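Local coordinates for transcriptional regulator (PDB 1VI0), which represses genes of fatty acid transport and beta-oxidation by binding DNA as a homodimer, a binding that long-chain fatty acyl-CoA inhibits, at residues A[16-21]-A[103-108]; A[86-91]-A[130-135]. All coordinates share one frame; numbering follows the deposited sequence.

Contact 1: residues A[16-21]-A[103-108]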
loop_
_atom_site.group_PDB
_atom_site.type_symbol
_atom_site.label_atom_id
_atom_site.label_comp_id
_atom_site.label_asym_id
_atom_site.label_seq_id
_atom_site.Cartn_x
_atom_site.Cartn_y
_atom_site.Cartn_z
ATOM N N ALA A 16 16.225 10.015 16.039
ATOM C CA ALA A 16 15.260 10.225 17.110
ATOM C C ALA A 16 13.872 10.382 16.514
ATOM O O ALA A 16 12.891 9.879 17.050
ATOM C CB ALA A 16 15.639 11.457 17.911
ATOM N N ALA A 17 13.785 11.043 15.355
ATOM C CA ALA A 17 12.499 11.206 14.671
ATOM C C ALA A 17 11.882 9.841 14.347
ATOM O O ALA A 17 10.698 9.650 14.594
ATOM C CB ALA A 17 12.655 11.998 13.402
ATOM N N VAL A 18 12.713 8.907 13.866
ATOM C CA VAL A 18 12.138 7.572 13.568
ATOM C C VAL A 18 11.460 6.986 14.774
ATOM O O VAL A 18 10.372 6.446 14.730
ATOM C CB VAL A 18 13.226 6.621 13.033
ATOM C CG1 VAL A 18 12.653 5.201 12.916
ATOM C CG2 VAL A 18 13.700 7.084 11.679
ATOM N N GLU A 19 12.156 7.041 15.913
ATOM C CA GLU A 19 11.659 6.509 17.157
ATOM C C GLU A 19 10.384 7.150 17.636
ATOM O O GLU A 19 9.387 6.487 17.930
ATOM C CB GLU A 19 12.757 6.682 18.222
ATOM C CG GLU A 19 12.470 5.723 19.385
ATOM C CD GLU A 19 12.340 6.468 20.688
ATOM O OE1 GLU A 19 11.482 7.390 20.787
ATOM O OE2 GLU A 19 13.104 6.124 21.619
ATOM N N VAL A 20 10.390 8.494 17.709
ATOM C CA VAL A 20 9.231 9.220 18.195
ATOM C C VAL A 20 8.027 9.034 17.300
ATOM O O VAL A 20 6.928 8.748 17.778
ATOM C CB VAL A 20 9.561 10.724 18.356
ATOM C CG1 VAL A 20 8.318 11.503 18.696
ATOM C CG2 VAL A 20 10.671 10.935 19.375
ATOM N N ILE A 21 8.241 9.139 15.991
ATOM C CA ILE A 21 7.146 8.976 15.008
ATOM C C ILE A 21 6.606 7.547 15.055
ATOM O O ILE A 21 5.382 7.320 15.025
ATOM C CB ILE A 21 7.626 9.348 13.615
ATOM C CG1 ILE A 21 7.893 10.859 13.445
ATOM C CG2 ILE A 21 6.708 8.858 12.528
ATOM C CD1 ILE A 21 8.900 11.122 12.336
ATOM N N ALA A 103 10.319 0.259 10.170
ATOM C CA ALA A 103 9.231 -0.436 9.492
ATOM C C ALA A 103 7.867 0.143 9.808
ATOM O O ALA A 103 7.001 0.225 8.932
ATOM C CB ALA A 103 9.259 -1.924 9.868
ATOM N N ILE A 104 7.637 0.606 11.040
ATOM C CA ILE A 104 6.356 1.225 11.425
ATOM C C ILE A 104 6.263 2.573 10.671
ATOM O O ILE A 104 5.243 2.904 10.081
ATOM C CB ILE A 104 6.238 1.433 12.927
ATOM C CG1 ILE A 104 5.916 0.099 13.638
ATOM C CG2 ILE A 104 5.066 2.426 13.224
ATOM C CD1 ILE A 104 6.082 0.149 15.146
ATOM N N VAL A 105 7.403 3.239 10.586
ATOM C CA VAL A 105 7.446 4.525 9.852
ATOM C C VAL A 105 7.132 4.316 8.382
ATOM O O VAL A 105 6.188 4.930 7.864
ATOM C CB VAL A 105 8.731 5.278 10.094
ATOM C CG1 VAL A 105 8.887 6.466 9.093
ATOM C CG2 VAL A 105 8.869 5.823 11.518
ATOM N N THR A 106 7.778 3.352 7.696
ATOM C CA THR A 106 7.603 3.117 6.291
ATOM C C THR A 106 6.234 2.561 5.950
ATOM O O THR A 106 5.676 2.966 4.930
ATOM C CB THR A 106 8.710 2.269 5.646
ATOM O OG1 THR A 106 8.652 0.951 6.243
ATOM C CG2 THR A 106 10.109 2.855 5.886
ATOM N N GLN A 107 5.668 1.643 6.759
ATOM C CA GLN A 107 4.422 1.014 6.446
ATOM C C GLN A 107 3.174 1.742 6.913
ATOM O O GLN A 107 2.079 1.534 6.351
ATOM C CB GLN A 107 4.396 -0.427 6.976
ATOM C CG GLN A 107 5.553 -1.251 6.439
ATOM C CD GLN A 107 5.836 -1.118 4.967
ATOM O OE1 GLN A 107 6.832 -0.511 4.590
ATOM N NE2 GLN A 107 5.039 -1.685 4.080
ATOM N N LEU A 108 3.365 2.597 7.918
ATOM C CA LEU A 108 2.255 3.326 8.485
ATOM C C LEU A 108 2.452 4.832 8.467
ATOM O O LEU A 108 1.656 5.520 7.785
ATOM C CB LEU A 108 2.011 2.890 9.943
ATOM C CG LEU A 108 0.939 1.868 10.260
ATOM C CD1 LEU A 108 0.441 1.061 9.099
ATOM C CD2 LEU A 108 1.420 0.930 11.402
#
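The seam between the DNA-binding head and the ligand-binding body of a TetR-family repressor runs through this contact, where V105 of helix 100-109 faces V18 and I21 of helix 9-24, the first helix of the head. V105 points toward the other helix and reaches it with one methyl, CG2. That methyl has three neighbours: the backbone oxygen of V18, 3.6 Å from V105 CG2; the branch methyl CG2 of I21, at 3.9 Å from the same V105 CG2; and, a little farther off, V18 CG1, which lies 4.1 Å from V105 CG2. The V105 side chain meets that of V18 at about a right angle and that of I21 more obliquely. V18 and I21 stand one helical turn apart, and their CB atoms flank the contact instead of aiming at it. The first torsion of I21 (chi1 -70°) sets CG1 opposite the carbonyl carbon and turns the branch methyl CG2 toward V105, while V105 at chi1 168° holds CG2 opposite its own carbonyl carbon. The backbones come close here, with V18 CA and V105 CA 6.7 Å apart. L59 of helix 52-75 touches all three side chains, so the long helix that joins head and body closes the same cluster. T106, next to V105, belongs to the dodecyl-CoA pocket, and Q107 is hydrogen-bonded through NE2 to T167 and D163 of helix 151-171. Contact between the segments is wholly apolar on the side-chain level, a single valine methyl set against a helix turn. With no directional bond between them, the two segments are held by shape and by the exclusion of water, beside a residue of the acyl-CoA pocket.

Contact 2: residues A[86-91]-A[130-135]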
loop_
_atom_site.group_PDB
_atom_site.type_symbol
_atom_site.label_atom_id
_atom_site.label_comp_id
_atom_site.label_asym_id
_atom_site.label_seq_id
_atom_site.Cartn_x
_atom_site.Cartn_y
_atom_site.Cartn_z
ATOM N N ALA A 86 15.982 -10.874 -6.801
ATOM C CA ALA A 86 16.219 -11.590 -5.536
ATOM C C ALA A 86 16.953 -10.741 -4.515
ATOM O O ALA A 86 16.568 -10.730 -3.306
ATOM C CB ALA A 86 16.964 -12.879 -5.822
ATOM N N LEU A 87 17.907 -9.985 -4.939
ATOM C CA LEU A 87 18.696 -9.087 -4.102
ATOM C C LEU A 87 17.826 -7.941 -3.595
ATOM O O LEU A 87 17.836 -7.664 -2.370
ATOM C CB LEU A 87 19.929 -8.617 -4.843
ATOM C CG LEU A 87 21.089 -8.183 -3.910
ATOM C CD1 LEU A 87 21.219 -9.161 -2.748
ATOM C CD2 LEU A 87 22.370 -8.191 -4.732
ATOM N N VAL A 88 17.071 -7.326 -4.502
ATOM C CA VAL A 88 16.168 -6.269 -4.079
ATOM C C VAL A 88 15.220 -6.762 -3.002
ATOM O O VAL A 88 15.110 -6.061 -1.987
ATOM C CB VAL A 88 15.301 -5.742 -5.276
ATOM C CG1 VAL A 88 14.308 -4.769 -4.734
ATOM C CG2 VAL A 88 16.272 -5.036 -6.250
ATOM N N ILE A 89 14.545 -7.878 -3.194
ATOM C CA ILE A 89 13.592 -8.360 -2.188
ATOM C C ILE A 89 14.267 -8.615 -0.839
ATOM O O ILE A 89 13.815 -8.216 0.226
ATOM C CB ILE A 89 12.799 -9.561 -2.681
ATOM C CG1 ILE A 89 12.080 -9.210 -4.034
ATOM C CG2 ILE A 89 11.826 -10.078 -1.669
ATOM C CD1 ILE A 89 11.551 -10.410 -4.731
ATOM N N SER A 90 15.364 -9.394 -0.912
ATOM C CA SER A 90 16.026 -9.741 0.365
ATOM C C SER A 90 16.600 -8.517 1.052
ATOM O O SER A 90 16.441 -8.388 2.281
ATOM C CB SER A 90 17.068 -10.817 0.076
ATOM O OG SER A 90 18.164 -10.324 -0.620
ATOM N N LYS A 91 17.113 -7.526 0.299
ATOM C CA LYS A 91 17.652 -6.332 0.901
ATOM C C LYS A 91 16.535 -5.440 1.477
ATOM O O LYS A 91 16.733 -4.923 2.592
ATOM C CB LYS A 91 18.645 -5.606 0.027
ATOM C CG LYS A 91 19.844 -6.507 -0.333
ATOM C CD LYS A 91 20.889 -6.410 0.772
ATOM C CE LYS A 91 21.390 -7.779 1.200
ATOM N NZ LYS A 91 20.362 -8.507 2.026
ATOM N N ASN A 130 12.709 3.303 -10.304
ATOM C CA ASN A 130 13.618 3.387 -11.448
ATOM C C ASN A 130 14.526 2.122 -11.491
ATOM O O ASN A 130 14.769 1.647 -12.567
ATOM C CB ASN A 130 14.521 4.593 -11.384
ATOM C CG ASN A 130 13.899 5.903 -11.768
ATOM O OD1 ASN A 130 14.462 6.980 -11.423
ATOM N ND2 ASN A 130 12.774 5.884 -12.433
ATOM N N ILE A 131 14.988 1.679 -10.321
ATOM C CA ILE A 131 15.831 0.456 -10.265
ATOM C C ILE A 131 15.056 -0.731 -10.769
ATOM O O ILE A 131 15.581 -1.498 -11.647
ATOM C CB ILE A 131 16.376 0.240 -8.848
ATOM C CG1 ILE A 131 17.453 1.287 -8.562
ATOM C CG2 ILE A 131 16.951 -1.176 -8.719
ATOM C CD1 ILE A 131 17.892 1.273 -7.111
ATOM N N LEU A 132 13.792 -0.912 -10.380
ATOM C CA LEU A 132 12.917 -1.959 -10.860
ATOM C C LEU A 132 12.660 -1.905 -12.335
ATOM O O LEU A 132 12.868 -2.865 -13.105
ATOM C CB LEU A 132 11.541 -2.028 -10.139
ATOM C CG LEU A 132 11.613 -2.185 -8.614
ATOM C CD1 LEU A 132 10.199 -2.129 -7.999
ATOM C CD2 LEU A 132 12.267 -3.501 -8.236
ATOM N N ASP A 133 12.545 -0.622 -12.870
ATOM C CA ASP A 133 12.294 -0.487 -14.300
ATOM C C ASP A 133 13.540 -0.919 -15.115
ATOM O O ASP A 133 13.337 -1.609 -16.144
ATOM C CB ASP A 133 12.045 0.994 -14.635
ATOM C CG ASP A 133 10.648 1.445 -14.270
ATOM O OD1 ASP A 133 9.906 0.726 -13.557
ATOM O OD2 ASP A 133 10.224 2.561 -14.697
ATOM N N GLY A 134 14.694 -0.566 -14.679
ATOM C CA GLY A 134 15.987 -0.917 -15.344
ATOM C C GLY A 134 16.167 -2.441 -15.278
ATOM O O GLY A 134 16.651 -3.093 -16.197
ATOM N N ILE A 135 15.910 -3.063 -14.130
ATOM C CA ILE A 135 16.007 -4.555 -14.098
ATOM C C ILE A 135 15.138 -5.174 -15.159
ATOM O O ILE A 135 15.498 -6.056 -15.936
ATOM C CB ILE A 135 15.636 -5.071 -12.688
ATOM C CG1 ILE A 135 16.654 -4.658 -11.643
ATOM C CG2 ILE A 135 15.415 -6.579 -12.767
ATOM C CD1 ILE A 135 16.155 -4.851 -10.203
#
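V88 of helix 81-97 sends its two methyls to two residues of helix 115-141, one methyl to each, and apolar contact between side chains is what joins the segments. CG2 of V88 meets the chain end of I135, with V88 CG2 and I135 CD1 4.0 Å apart, the two side chains lying alongside each other and running opposite ways. CG1 of V88 meets the leucine one turn earlier, V88 CG1 to L132 CD2 being 4.2 Å. The chi1 of 174° in V88 spreads the fork across this turn, CG1 lying opposite the backbone N and CG2 opposite the carbonyl carbon. The first side-chain bond of L132 runs alongside the partner helix, and its CD2 end comes closer; the CB of I135 is directed at helix 81-97, and chi2 166° extends the chain to present CD1. The backbones stay well separated, V88 CA and L132 CA being 8.7 Å apart, and the closest contacts are between methyl groups.

Polar links lie within each helix or lead elsewhere. Main-chain bonds such as I135 N to I131 O, 3.0 Å, keep the turns regular, and D133 makes a salt bridge through OD1 to R155 of helix 151-171.

Three further helices pack around the pair in the ligand-binding body. L85, on the same helix as V88, packs on both L132 and I135, while M71 of helix 52-75 touches V88. L132 also meets I158 and F159 of helix 151-171, and I89 turns to L186 and L189 of helix 182-191.

Both contacts are buried and apolar, their centres 23 Å apart on opposite sides of the chain's centre, and neither touches the other. Contact 1 joins two family regions, head and body, whereas contact 2 lies wholly within the body. Helix 52-75 packs on both, through L59 at the first and M71 at the second. In chain order the segments alternate, 16-21, 86-91, 103-108, 130-135, and helices 81-97, 100-109 and 115-141 are consecutive. In contact 1 the backbones approach closely enough for a methyl to meet a carbonyl oxygen; in contact 2 the closest contacts are methyl to methyl. The side chains of V105 and V88 are about 8 and 9 Å from the bound dodecyl-CoA.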